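Long-range contacts in hydroxyethylthiazole kinase (Pyrococcus horikoshii, PDB 3HPD), which probably phosphorylates the hydroxyl group of 4-methyl-5-beta-hydroxyethylthiazole with ATP and magnesium, a step of thiamine biosynthesis: residues A[6-11]-A[202-207]; A[18-23]-A[59-64]; A[27-32]-A[194-199]; A[179-184]-A[259-264]; A[222-227]-A[244-249]. All blocks are in the same frame, centred on the assembly; numbering follows the deposited sequence.

Contact 1. Residues A[6-11]-A[202-207]; sequences EALKRV and GAFVAV
CG2 of V11 lies over one face of the F204 ring, 4.2 Å from the ring centroid and 26° off the normal, a CH-pi contact in which the two side chains cross at about a right angle. The rim of the same ring meets helix 2-14 at the CB of A7 and the backbone N of L8: CD1 of F204 is 3.8 Å from CB of A7, and CE1 of F204 sits 3.7 Å from N of L8, both near the ring plane. In V11, CG1 is anti to the backbone N (chi1 167°), which puts CG2 anti to the carbonyl carbon, where it also meets CG2 of V207 at 3.7 Å. In this ribokinase-clan fold the contact packs the N-terminal helix 2-14 against the last turn of helix 193-205 and the residues after it; L37 of helix 27-37 and S216 of helix 210-231 add to the same buried cluster. R10 supplies the polar link. Its chain bends at chi3, and NE donates to the backbone O of V207 at 2.9 Å, nearly straight at 164°. That carbonyl lies close to the guanidinium plane, whereas NE stands well above the plane of the C=O group. The aliphatic start of R10 meanwhile packs CB against CG2 of V207 at 3.9 Å.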
# COMPACT_ATOMS: atom_id res chain seq x y z
N GLU A 6 17.83 6.10 25.60
CA GLU A 6 18.84 5.08 25.36
C GLU A 6 18.36 3.99 24.41
O GLU A 6 19.13 3.48 23.61
CB GLU A 6 19.29 4.48 26.69
CG GLU A 6 20.09 5.45 27.55
CD GLU A 6 21.26 6.07 26.79
OE1 GLU A 6 22.09 5.31 26.26
OE2 GLU A 6 21.34 7.31 26.72
N ALA A 7 17.08 3.63 24.50
CA ALA A 7 16.53 2.60 23.62
C ALA A 7 16.55 3.09 22.17
O ALA A 7 16.91 2.34 21.25
CB ALA A 7 15.10 2.26 24.04
N LEU A 8 16.16 4.34 21.96
CA LEU A 8 16.13 4.92 20.62
C LEU A 8 17.54 4.90 20.04
O LEU A 8 17.73 4.55 18.88
CB LEU A 8 15.62 6.36 20.67
CG LEU A 8 15.54 7.08 19.32
CD1 LEU A 8 14.59 6.34 18.40
CD2 LEU A 8 15.07 8.51 19.52
N LYS A 9 18.51 5.29 20.86
CA LYS A 9 19.90 5.30 20.41
C LYS A 9 20.34 3.90 20.02
O LYS A 9 21.01 3.72 19.00
CB LYS A 9 20.80 5.86 21.52
CG LYS A 9 20.61 7.35 21.77
CD LYS A 9 21.51 7.85 22.90
CE LYS A 9 21.33 9.34 23.11
NZ LYS A 9 22.16 9.84 24.25
N ARG A 10 19.94 2.90 20.81
CA ARG A 10 20.30 1.52 20.52
C ARG A 10 19.68 1.03 19.21
O ARG A 10 20.32 0.31 18.44
CB ARG A 10 19.86 0.59 21.66
CG ARG A 10 20.72 0.70 22.90
CD ARG A 10 20.61 -0.55 23.77
NE ARG A 10 19.25 -0.75 24.28
CZ ARG A 10 18.63 0.08 25.10
NH1 ARG A 10 19.24 1.18 25.52
NH2 ARG A 10 17.40 -0.19 25.51
N VAL A 11 18.44 1.42 18.95
CA VAL A 11 17.77 1.02 17.72
C VAL A 11 18.54 1.57 16.52
O VAL A 11 18.80 0.86 15.56
CB VAL A 11 16.32 1.55 17.66
CG1 VAL A 11 15.76 1.39 16.24
CG2 VAL A 11 15.45 0.80 18.64
N GLY A 202 8.55 -3.65 17.48
CA GLY A 202 9.39 -4.75 17.05
C GLY A 202 10.85 -4.34 17.03
O GLY A 202 11.73 -5.13 17.37
N ALA A 203 11.12 -3.11 16.61
CA ALA A 203 12.49 -2.61 16.56
C ALA A 203 13.03 -2.40 17.97
O ALA A 203 14.16 -2.78 18.27
CB ALA A 203 12.54 -1.29 15.78
N PHE A 204 12.22 -1.81 18.85
CA PHE A 204 12.65 -1.57 20.22
C PHE A 204 12.86 -2.85 21.02
O PHE A 204 13.81 -2.95 21.80
CB PHE A 204 11.64 -0.68 20.94
CG PHE A 204 11.75 0.78 20.60
CD1 PHE A 204 12.76 1.56 21.16
CD2 PHE A 204 10.86 1.37 19.71
CE1 PHE A 204 12.88 2.91 20.84
CE2 PHE A 204 10.97 2.72 19.38
CZ PHE A 204 11.98 3.50 19.95
N VAL A 205 11.99 -3.83 20.83
CA VAL A 205 12.11 -5.07 21.58
C VAL A 205 13.33 -5.89 21.16
O VAL A 205 13.77 -6.79 21.88
CB VAL A 205 10.81 -5.93 21.46
CG1 VAL A 205 10.79 -6.71 20.17
CG2 VAL A 205 10.69 -6.83 22.67
N ALA A 206 13.91 -5.55 20.01
CA ALA A 206 15.10 -6.24 19.54
C ALA A 206 16.32 -5.76 20.32
O ALA A 206 17.34 -6.44 20.37
CB ALA A 206 15.30 -5.98 18.05
N VAL A 207 16.22 -4.58 20.94
CA VAL A 207 17.35 -4.02 21.68
C VAL A 207 17.13 -3.75 23.17
O VAL A 207 18.06 -3.34 23.87
CB VAL A 207 17.84 -2.71 21.02
CG1 VAL A 207 18.29 -2.98 19.59
CG2 VAL A 207 16.74 -1.66 21.05

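Contact 2. Residues A[18-23]-A[59-64]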
# COMPACT_ATOMS: atom_id res chain seq x y z
N VAL A 18 13.50 -6.18 11.39
CA VAL A 18 12.21 -6.57 11.96
C VAL A 18 11.35 -7.25 10.92
O VAL A 18 10.92 -6.64 9.94
CB VAL A 18 11.47 -5.33 12.53
CG1 VAL A 18 10.16 -5.76 13.17
CG2 VAL A 18 12.36 -4.62 13.54
N HIS A 19 11.11 -8.54 11.13
CA HIS A 19 10.30 -9.35 10.23
C HIS A 19 8.82 -9.13 10.49
O HIS A 19 8.33 -9.38 11.59
CB HIS A 19 10.65 -10.83 10.42
CG HIS A 19 9.84 -11.76 9.58
ND1 HIS A 19 9.82 -13.12 9.79
CD2 HIS A 19 9.01 -11.53 8.53
CE1 HIS A 19 9.02 -13.69 8.91
NE2 HIS A 19 8.51 -12.75 8.14
N ASN A 20 8.10 -8.68 9.46
CA ASN A 20 6.66 -8.44 9.59
C ASN A 20 5.82 -9.41 8.76
O ASN A 20 6.06 -9.60 7.57
CB ASN A 20 6.30 -7.02 9.13
CG ASN A 20 6.87 -5.94 10.02
OD1 ASN A 20 6.14 -5.25 10.73
ND2 ASN A 20 8.19 -5.77 9.98
N ILE A 21 4.85 -10.04 9.42
CA ILE A 21 3.89 -10.91 8.75
C ILE A 21 2.69 -10.04 9.09
O ILE A 21 2.09 -10.17 10.15
CB ILE A 21 3.80 -12.28 9.43
CG1 ILE A 21 5.18 -12.94 9.41
CG2 ILE A 21 2.78 -13.15 8.69
CD1 ILE A 21 5.25 -14.26 10.14
N THR A 22 2.36 -9.14 8.17
CA THR A 22 1.33 -8.16 8.44
C THR A 22 0.15 -8.07 7.47
O THR A 22 -0.03 -8.93 6.60
CB THR A 22 2.04 -6.80 8.60
OG1 THR A 22 1.13 -5.83 9.13
CG2 THR A 22 2.60 -6.33 7.26
N ASN A 23 -0.66 -7.02 7.62
CA ASN A 23 -1.84 -6.86 6.78
C ASN A 23 -1.61 -5.98 5.55
O ASN A 23 -0.72 -5.14 5.52
CB ASN A 23 -3.04 -6.36 7.61
CG ASN A 23 -2.99 -4.88 7.92
OD1 ASN A 23 -3.08 -4.04 7.02
ND2 ASN A 23 -2.88 -4.54 9.20
N ALA A 59 13.56 -9.62 15.36
CA ALA A 59 12.26 -9.57 16.01
C ALA A 59 11.19 -9.88 14.97
O ALA A 59 11.42 -9.70 13.77
CB ALA A 59 12.02 -8.19 16.62
N VAL A 60 10.04 -10.36 15.43
CA VAL A 60 8.95 -10.70 14.53
C VAL A 60 7.68 -9.96 14.95
O VAL A 60 7.29 -9.99 16.12
CB VAL A 60 8.66 -12.22 14.54
CG1 VAL A 60 7.49 -12.55 13.63
CG2 VAL A 60 9.91 -12.99 14.10
N VAL A 61 7.04 -9.29 14.00
CA VAL A 61 5.80 -8.57 14.26
C VAL A 61 4.67 -9.25 13.49
O VAL A 61 4.76 -9.41 12.27
CB VAL A 61 5.91 -7.09 13.81
CG1 VAL A 61 4.55 -6.39 13.95
CG2 VAL A 61 6.96 -6.37 14.65
N ILE A 62 3.63 -9.66 14.21
CA ILE A 62 2.48 -10.32 13.60
C ILE A 62 1.27 -9.40 13.71
O ILE A 62 0.93 -8.93 14.79
CB ILE A 62 2.17 -11.67 14.31
CG1 ILE A 62 3.35 -12.63 14.13
CG2 ILE A 62 0.90 -12.28 13.72
CD1 ILE A 62 3.24 -13.91 14.94
N ASN A 63 0.63 -9.15 12.58
CA ASN A 63 -0.53 -8.26 12.51
C ASN A 63 -1.62 -8.99 11.71
O ASN A 63 -1.45 -9.26 10.53
CB ASN A 63 -0.12 -6.96 11.81
CG ASN A 63 -1.23 -5.94 11.77
OD1 ASN A 63 -2.36 -6.25 11.42
ND2 ASN A 63 -0.90 -4.70 12.13
N ILE A 64 -2.74 -9.29 12.36
CA ILE A 64 -3.84 -10.03 11.73
C ILE A 64 -4.90 -9.19 11.02
O ILE A 64 -5.98 -9.70 10.72
CB ILE A 64 -4.56 -10.92 12.76
CG1 ILE A 64 -5.27 -10.04 13.80
CG2 ILE A 64 -3.55 -11.83 13.46
CD1 ILE A 64 -6.08 -10.82 14.83
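In N63, CG is anti to the backbone N (chi1 -176°), whereas in N23 CG lies between the backbone N and the carbonyl carbon (chi1 78°); with these rotamers the two amides meet at the C-terminal end of the paired strands. ND2 of N23 donates to OD1 of N63 at 2.9 Å, with the acceptor in the N23 amide plane and the donor well above the plane of the N63 carbonyl, the amides being turned 71° apart. OD1 of N63 has a second donor in the backbone N of G65. Before this point strands 17-21 and 59-63 run parallel in the central sheet of the alpha/beta ribokinase-like fold. Their ladder includes V61 N to H19 O at 2.7 Å and I21 N to V61 O at 2.9 Å. On one face of the sheet CG1 of V18 touches CG2 of V61 at 3.6 Å. N20 lies side by side with V61 there, OD1 of N20 3.6 Å from CB of V61, close to the predicted substrate residue M43. H19 and I21 lie on the other face, against helix 50-56, with I21 also on helix 69-85; NE2 of H19 is bonded to the backbone O of A44, while its buried ND1 has no partner in the model. T22 lies at an angle across N63, bringing OG1 of T22 to 3.2 Å from CB of N63.

Contact 3. Residues A[27-32]-A[194-199]. With PO4 (phosphate ion), chain B.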
# COMPACT_ATOMS: atom_id res chain seq x y z
N MET A 27 1.30 -2.59 4.76
CA MET A 27 2.56 -3.10 4.22
C MET A 27 3.62 -2.03 4.01
O MET A 27 4.72 -2.11 4.55
CB MET A 27 2.30 -3.82 2.90
CG MET A 27 1.66 -5.20 3.01
SD MET A 27 2.85 -6.52 3.40
CE MET A 27 1.72 -7.90 3.73
N ASN A 28 3.29 -1.02 3.21
CA ASN A 28 4.23 0.05 2.88
C ASN A 28 4.45 1.00 4.05
O ASN A 28 5.55 1.43 4.37
CB ASN A 28 3.68 0.85 1.70
CG ASN A 28 4.64 1.89 1.21
OD1 ASN A 28 4.59 3.05 1.62
ND2 ASN A 28 5.55 1.48 0.35
N THR A 29 3.33 1.32 4.66
CA THR A 29 3.23 2.22 5.76
C THR A 29 4.10 1.81 6.98
O THR A 29 4.89 2.62 7.49
CB THR A 29 1.72 2.34 6.04
OG1 THR A 29 1.28 3.67 5.75
CG2 THR A 29 1.37 1.90 7.38
N THR A 30 4.01 0.56 7.42
CA THR A 30 4.83 0.13 8.56
C THR A 30 6.30 -0.06 8.18
O THR A 30 7.19 0.10 9.01
CB THR A 30 4.29 -1.19 9.19
OG1 THR A 30 4.26 -2.22 8.20
CG2 THR A 30 2.88 -0.97 9.73
N ALA A 31 6.54 -0.40 6.91
CA ALA A 31 7.91 -0.57 6.44
C ALA A 31 8.62 0.78 6.47
O ALA A 31 9.75 0.88 6.94
CB ALA A 31 7.91 -1.12 5.02
N ASN A 32 7.94 1.81 5.99
CA ASN A 32 8.52 3.14 5.98
C ASN A 32 8.64 3.73 7.38
O ASN A 32 9.52 4.54 7.64
CB ASN A 32 7.73 4.08 5.07
CG ASN A 32 8.11 3.91 3.62
OD1 ASN A 32 9.27 3.67 3.30
ND2 ASN A 32 7.13 4.04 2.73
N GLY A 194 -1.93 2.35 14.92
CA GLY A 194 -1.62 1.44 16.01
C GLY A 194 -0.70 0.36 15.47
O GLY A 194 0.17 -0.16 16.18
N CYS A 195 -0.89 0.02 14.20
CA CYS A 195 -0.08 -1.00 13.55
C CYS A 195 1.34 -0.48 13.37
O CYS A 195 2.31 -1.24 13.41
CB CYS A 195 -0.69 -1.39 12.20
SG CYS A 195 -2.36 -2.10 12.33
N MET A 196 1.47 0.83 13.17
CA MET A 196 2.79 1.43 13.04
C MET A 196 3.51 1.27 14.37
O MET A 196 4.69 0.94 14.42
CB MET A 196 2.69 2.93 12.72
CG MET A 196 2.16 3.24 11.33
SD MET A 196 2.04 5.03 11.09
CE MET A 196 1.85 5.13 9.32
N VAL A 197 2.78 1.49 15.46
CA VAL A 197 3.35 1.36 16.80
C VAL A 197 3.80 -0.08 17.06
O VAL A 197 4.84 -0.30 17.67
CB VAL A 197 2.34 1.79 17.89
CG1 VAL A 197 2.91 1.51 19.27
CG2 VAL A 197 2.05 3.28 17.75
N ALA A 198 3.02 -1.05 16.61
CA ALA A 198 3.38 -2.45 16.80
C ALA A 198 4.67 -2.75 16.04
O ALA A 198 5.56 -3.44 16.56
CB ALA A 198 2.26 -3.36 16.30
N ALA A 199 4.78 -2.23 14.82
CA ALA A 199 5.98 -2.44 14.02
C ALA A 199 7.20 -1.80 14.67
O ALA A 199 8.28 -2.39 14.71
CB ALA A 199 5.78 -1.88 12.61
P PO4 B . -5.63 2.08 16.96
O1 PO4 B . -5.79 0.84 17.73
O2 PO4 B . -4.75 1.75 15.64
O3 PO4 B . -4.66 3.08 17.76
O4 PO4 B . -6.84 2.83 16.53
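T30 and M196 mark the closest approach of residues 27-32 and 194-199, their CA atoms 5.1 Å apart where the local helix axes pass 9.0 Å from each other at 46°. T30 and A199 keep the packing close here. CB of T30 meets CB of A199 at 3.8 Å, while CG2 of T30 reaches back along helix 193-205 to the backbone O of C195 at 3.7 Å. The hydroxyl of T30 takes the position between the backbone N and the carbonyl carbon (chi1 58°), where OG1 is hydrogen-bonded to the backbone O of V26, just before the helix, and its methyl is the branch that meets the partner helix. M196 works by length: its chain is extended beyond CG and ends with CE 3.8 Å from CG2 of T29, the two side chains crossing at about a right angle. OG1 of T29 is also near that methyl, but its polar partner is the hydroxyl of Y243 on helix 235-248. In the alpha/beta fold of the ribokinase clan these helices pack together beside the central sheet, next to the predicted substrate residues M43, which T30 touches, and G192, just before the second segment. At the start of helix 193-205 the backbone N of G194 makes a weak hydrogen bond, 3.0 Å, to O2 of a phosphate ion, probably from the crystallisation liquor. Elsewhere helix 27-37 faces a second subunit, where OD1 of N32 accepts from the backbone N of T191 of that subunit.

Contact 4. Residues A[179-184]-A[259-264]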
# COMPACT_ATOMS: atom_id res chain seq x y z
N ALA A 179 2.31 4.81 32.11
CA ALA A 179 1.23 5.53 31.45
C ALA A 179 1.88 6.49 30.47
O ALA A 179 2.82 7.21 30.83
CB ALA A 179 0.41 6.30 32.47
N VAL A 180 1.40 6.49 29.23
CA VAL A 180 1.95 7.37 28.20
C VAL A 180 0.88 8.38 27.79
O VAL A 180 -0.21 8.00 27.37
CB VAL A 180 2.37 6.57 26.95
CG1 VAL A 180 2.84 7.52 25.85
CG2 VAL A 180 3.49 5.60 27.32
N TYR A 181 1.20 9.66 27.92
CA TYR A 181 0.25 10.73 27.60
C TYR A 181 0.47 11.39 26.24
O TYR A 181 -0.33 12.22 25.82
CB TYR A 181 0.29 11.80 28.69
CG TYR A 181 0.02 11.27 30.07
CD1 TYR A 181 -1.27 10.94 30.48
CD2 TYR A 181 1.07 11.04 30.97
CE1 TYR A 181 -1.52 10.40 31.74
CE2 TYR A 181 0.83 10.50 32.23
CZ TYR A 181 -0.46 10.18 32.61
OH TYR A 181 -0.69 9.64 33.85
N ASN A 182 1.56 11.02 25.56
CA ASN A 182 1.87 11.60 24.25
C ASN A 182 0.93 11.10 23.16
O ASN A 182 0.33 10.03 23.27
CB ASN A 182 3.31 11.28 23.85
CG ASN A 182 4.33 11.94 24.75
OD1 ASN A 182 5.03 11.27 25.52
ND2 ASN A 182 4.41 13.27 24.67
N GLY A 183 0.82 11.90 22.10
CA GLY A 183 -0.04 11.54 20.98
C GLY A 183 -0.92 12.69 20.53
O GLY A 183 -0.87 13.79 21.08
N HIS A 184 -1.73 12.44 19.50
CA HIS A 184 -2.63 13.46 18.99
C HIS A 184 -3.84 12.79 18.36
O HIS A 184 -3.72 11.77 17.70
CB HIS A 184 -1.94 14.35 17.96
CG HIS A 184 -2.71 15.59 17.63
ND1 HIS A 184 -3.83 15.58 16.83
CD2 HIS A 184 -2.60 16.86 18.09
CE1 HIS A 184 -4.38 16.78 16.81
NE2 HIS A 184 -3.65 17.58 17.58
N LYS A 259 5.90 12.69 27.75
CA LYS A 259 4.91 12.75 28.81
C LYS A 259 4.65 11.29 29.19
O LYS A 259 3.79 10.63 28.60
CB LYS A 259 3.61 13.39 28.32
CG LYS A 259 3.75 14.81 27.81
CD LYS A 259 2.39 15.42 27.51
CE LYS A 259 2.51 16.81 26.91
NZ LYS A 259 3.34 17.71 27.76
N VAL A 260 5.40 10.79 30.16
CA VAL A 260 5.28 9.41 30.59
C VAL A 260 5.62 9.27 32.07
O VAL A 260 6.49 9.98 32.57
CB VAL A 260 6.23 8.50 29.76
CG1 VAL A 260 7.65 9.04 29.81
CG2 VAL A 260 6.19 7.07 30.29
N ARG A 261 4.95 8.36 32.75
CA ARG A 261 5.21 8.15 34.17
C ARG A 261 4.95 6.71 34.58
O ARG A 261 4.14 6.02 33.96
CB ARG A 261 4.33 9.08 35.01
CG ARG A 261 2.83 8.92 34.75
CD ARG A 261 2.01 9.89 35.61
NE ARG A 261 1.94 9.48 37.01
CZ ARG A 261 1.03 8.66 37.51
NH1 ARG A 261 0.09 8.15 36.72
NH2 ARG A 261 1.05 8.34 38.80
N GLU A 262 5.65 6.26 35.61
CA GLU A 262 5.45 4.91 36.11
C GLU A 262 4.28 4.99 37.08
O GLU A 262 4.21 5.90 37.90
CB GLU A 262 6.68 4.38 36.83
CG GLU A 262 6.66 2.86 36.96
CD GLU A 262 7.84 2.31 37.74
OE1 GLU A 262 8.93 2.91 37.67
OE2 GLU A 262 7.66 1.26 38.39
N VAL A 263 3.37 4.03 36.97
CA VAL A 263 2.18 4.01 37.82
C VAL A 263 2.31 3.10 39.04
O VAL A 263 3.13 2.18 39.06
CB VAL A 263 0.94 3.58 36.99
CG1 VAL A 263 -0.25 3.36 37.90
CG2 VAL A 263 0.63 4.65 35.96
N GLU A 264 1.48 3.38 40.05
CA GLU A 264 1.45 2.61 41.29
C GLU A 264 2.70 2.81 42.13
O GLU A 264 3.38 1.81 42.43
CB GLU A 264 1.27 1.12 40.98
CG GLU A 264 0.03 0.81 40.16
CD GLU A 264 0.06 -0.60 39.60
OE1 GLU A 264 0.08 -1.56 40.40
OE2 GLU A 264 0.06 -0.75 38.36
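This is an antiparallel strand pairing at the edge of the sheet, where the C-terminal strand 260-263 closes against strand 177-180. A179 and R261 form the hydrogen-bonded pair, with A179 N to R261 O at 2.9 Å and R261 N to A179 O at 3.1 Å; V180 and V260 follow as the non-hydrogen-bonded pair. Past the strand end, Y181 N still donates to K259 O at 2.8 Å. The side chain of N182 continues the pairing beyond the backbone: its OD1 accepts from K259 N at 2.8 Å, while its ND2 turns to the carboxylate of E226 and the backbone O of Y257. On the side of the pairing where R261 lies, Y181 and R261 cross obliquely. CG of R261 occupies the crowded position between backbone N and carbonyl carbon (chi1 57°) and lies at the edge of the tyrosine ring, 3.6 Å from CE2 of Y181. The chain then bends at chi3, and NH1 makes a weak hydrogen bond of 3.3 Å to the OH of Y181. An alanine in place of Y181 would probably leave the methylenes of R261 without their ring edge and its guanidinium freer to turn. Because backbone bonds and the N182 amide already fix the strand, the more exposed tyrosine-arginine contact, with its single weak polar link, is probably the more mobile part of the pairing.

Contact 5. Residues A[222-227]-A[244-249]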
# COMPACT_ATOMS: atom_id res chain seq x y z
N GLY A 222 4.14 8.77 19.82
CA GLY A 222 3.23 9.78 20.31
C GLY A 222 3.79 11.18 20.11
O GLY A 222 3.06 12.11 19.75
N ILE A 223 5.09 11.32 20.35
CA ILE A 223 5.76 12.61 20.16
C ILE A 223 5.81 12.95 18.67
O ILE A 223 5.61 14.10 18.29
CB ILE A 223 7.20 12.57 20.72
CG1 ILE A 223 7.16 12.40 22.24
CG2 ILE A 223 7.94 13.86 20.34
CD1 ILE A 223 8.54 12.32 22.90
N ALA A 224 6.07 11.94 17.84
CA ALA A 224 6.12 12.17 16.40
C ALA A 224 4.77 12.69 15.93
O ALA A 224 4.70 13.56 15.05
CB ALA A 224 6.48 10.87 15.66
N ALA A 225 3.70 12.17 16.52
CA ALA A 225 2.35 12.59 16.16
C ALA A 225 2.13 14.06 16.53
O ALA A 225 1.56 14.83 15.76
CB ALA A 225 1.33 11.70 16.87
N GLU A 226 2.59 14.45 17.72
CA GLU A 226 2.45 15.83 18.17
C GLU A 226 3.23 16.76 17.25
O GLU A 226 2.74 17.81 16.85
CB GLU A 226 2.94 15.97 19.61
CG GLU A 226 2.05 15.28 20.63
CD GLU A 226 2.66 15.24 22.02
OE1 GLU A 226 3.25 16.26 22.44
OE2 GLU A 226 2.54 14.19 22.69
N LYS A 227 4.47 16.37 16.93
CA LYS A 227 5.32 17.17 16.06
C LYS A 227 4.76 17.27 14.65
O LYS A 227 4.86 18.31 14.01
CB LYS A 227 6.73 16.57 16.01
CG LYS A 227 7.47 16.58 17.35
CD LYS A 227 7.68 18.00 17.85
CE LYS A 227 8.63 18.78 16.96
NZ LYS A 227 8.78 20.19 17.44
N ASP A 244 8.56 11.84 8.82
CA ASP A 244 9.58 12.87 8.98
C ASP A 244 10.05 12.94 10.42
O ASP A 244 11.25 13.00 10.68
CB ASP A 244 9.03 14.24 8.57
CG ASP A 244 8.91 14.40 7.07
OD1 ASP A 244 9.23 13.44 6.34
OD2 ASP A 244 8.49 15.48 6.62
N TRP A 245 9.11 12.91 11.35
CA TRP A 245 9.47 13.00 12.76
C TRP A 245 9.98 11.73 13.41
O TRP A 245 10.69 11.79 14.41
CB TRP A 245 8.34 13.64 13.55
CG TRP A 245 8.37 15.12 13.32
CD1 TRP A 245 7.61 15.84 12.45
CD2 TRP A 245 9.36 16.02 13.84
NE1 TRP A 245 8.07 17.14 12.38
CE2 TRP A 245 9.14 17.28 13.23
CE3 TRP A 245 10.40 15.89 14.76
CZ2 TRP A 245 9.94 18.39 13.51
CZ3 TRP A 245 11.20 17.00 15.04
CH2 TRP A 245 10.96 18.23 14.41
N LEU A 246 9.64 10.57 12.86
CA LEU A 246 10.16 9.33 13.42
C LEU A 246 11.65 9.34 13.13
O LEU A 246 12.45 8.71 13.82
CB LEU A 246 9.49 8.11 12.77
CG LEU A 246 8.10 7.80 13.30
CD1 LEU A 246 7.49 6.63 12.54
CD2 LEU A 246 8.19 7.48 14.80
N TYR A 247 12.02 10.08 12.08
CA TYR A 247 13.40 10.22 11.64
C TYR A 247 14.12 11.34 12.40
O TYR A 247 15.27 11.19 12.81
CB TYR A 247 13.42 10.53 10.14
CG TYR A 247 14.79 10.76 9.54
CD1 TYR A 247 15.61 9.68 9.20
CD2 TYR A 247 15.24 12.05 9.27
CE1 TYR A 247 16.85 9.89 8.60
CE2 TYR A 247 16.48 12.26 8.67
CZ TYR A 247 17.28 11.18 8.34
OH TYR A 247 18.50 11.40 7.73
N ARG A 248 13.43 12.46 12.59
CA ARG A 248 14.01 13.62 13.26
C ARG A 248 14.05 13.57 14.79
O ARG A 248 14.91 14.20 15.41
CB ARG A 248 13.27 14.90 12.85
CG ARG A 248 13.31 15.21 11.38
CD ARG A 248 12.57 16.51 11.07
NE ARG A 248 13.23 17.67 11.68
CZ ARG A 248 12.79 18.92 11.58
NH1 ARG A 248 11.69 19.19 10.89
NH2 ARG A 248 13.46 19.91 12.15
N ILE A 249 13.13 12.83 15.39
CA ILE A 249 13.10 12.77 16.85
C ILE A 249 14.47 12.37 17.39
O ILE A 249 15.13 11.47 16.86
CB ILE A 249 12.01 11.80 17.35
CG1 ILE A 249 11.88 11.90 18.87
CG2 ILE A 249 12.34 10.37 16.93
CD1 ILE A 249 10.65 11.19 19.44
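CB of K227 stands over one face of the W245 indole, 3.5 Å from the centroid of the five-membered ring and 13° off the normal, a close CH-pi contact. CG of K227 moves on toward the six-membered ring, 4.0 Å from CE3 of W245. After an earlier bend at chi2, chi3 (-66°) brings CE of K227 back over the indole, 3.5 Å from CH2 of W245. NZ ends 4.7 Å from the centroid of the six-membered ring, an off-centre cation-pi contact; its stronger partners are the carboxylate of E230 and the hydroxyl of Y257. The opposite indole face is taken by R248 of its own helix, whose guanidinium has CH2 of W245 over its centre. Nearer the backbones, CB of A224 touches both CB of W245 and CD2 of L246, each at 3.9 Å, where residues 222-227 and 244-248 cross with their directions 121° apart. I249, the first residue past the second helix, sets its CD1 3.9 Å from CG2 of I223, the two side chains at about a right angle. Packing and the cation-pi contact join the two segments, while a hydrogen bond from NE1 of W245 to E231 also ties helix 235-248 to helix 210-231. An alanine in place of W245 would probably open a gap beneath K227 and leave E231 without its indole donor. The indole thus lies between two basic side chains, an electron-rich surface that is likely to ease their charges, and the carboxylate of E230 probably balances the lysine.

Contacts 1, 2, 3 and 5 are buried, contact 4 only partly so. The first three interlock: contacts 1 and 3 share helix 193-205, and that helix also packs on the strands of contact 2, with G202 and A203 against A59 and V18, and C195 near N63. Contacts 2 and 4 lie in the same sheet on opposite sides of the chain's centre, one parallel and internal, the other antiparallel and at an edge. The strand contacts depend on backbone bonds finished by asparagine amides, the helix contacts mainly on apolar and ring packing. Contacts 4 and 5 meet at E226, through G183 as well. Contacts 3 and 5 both border a second subunit.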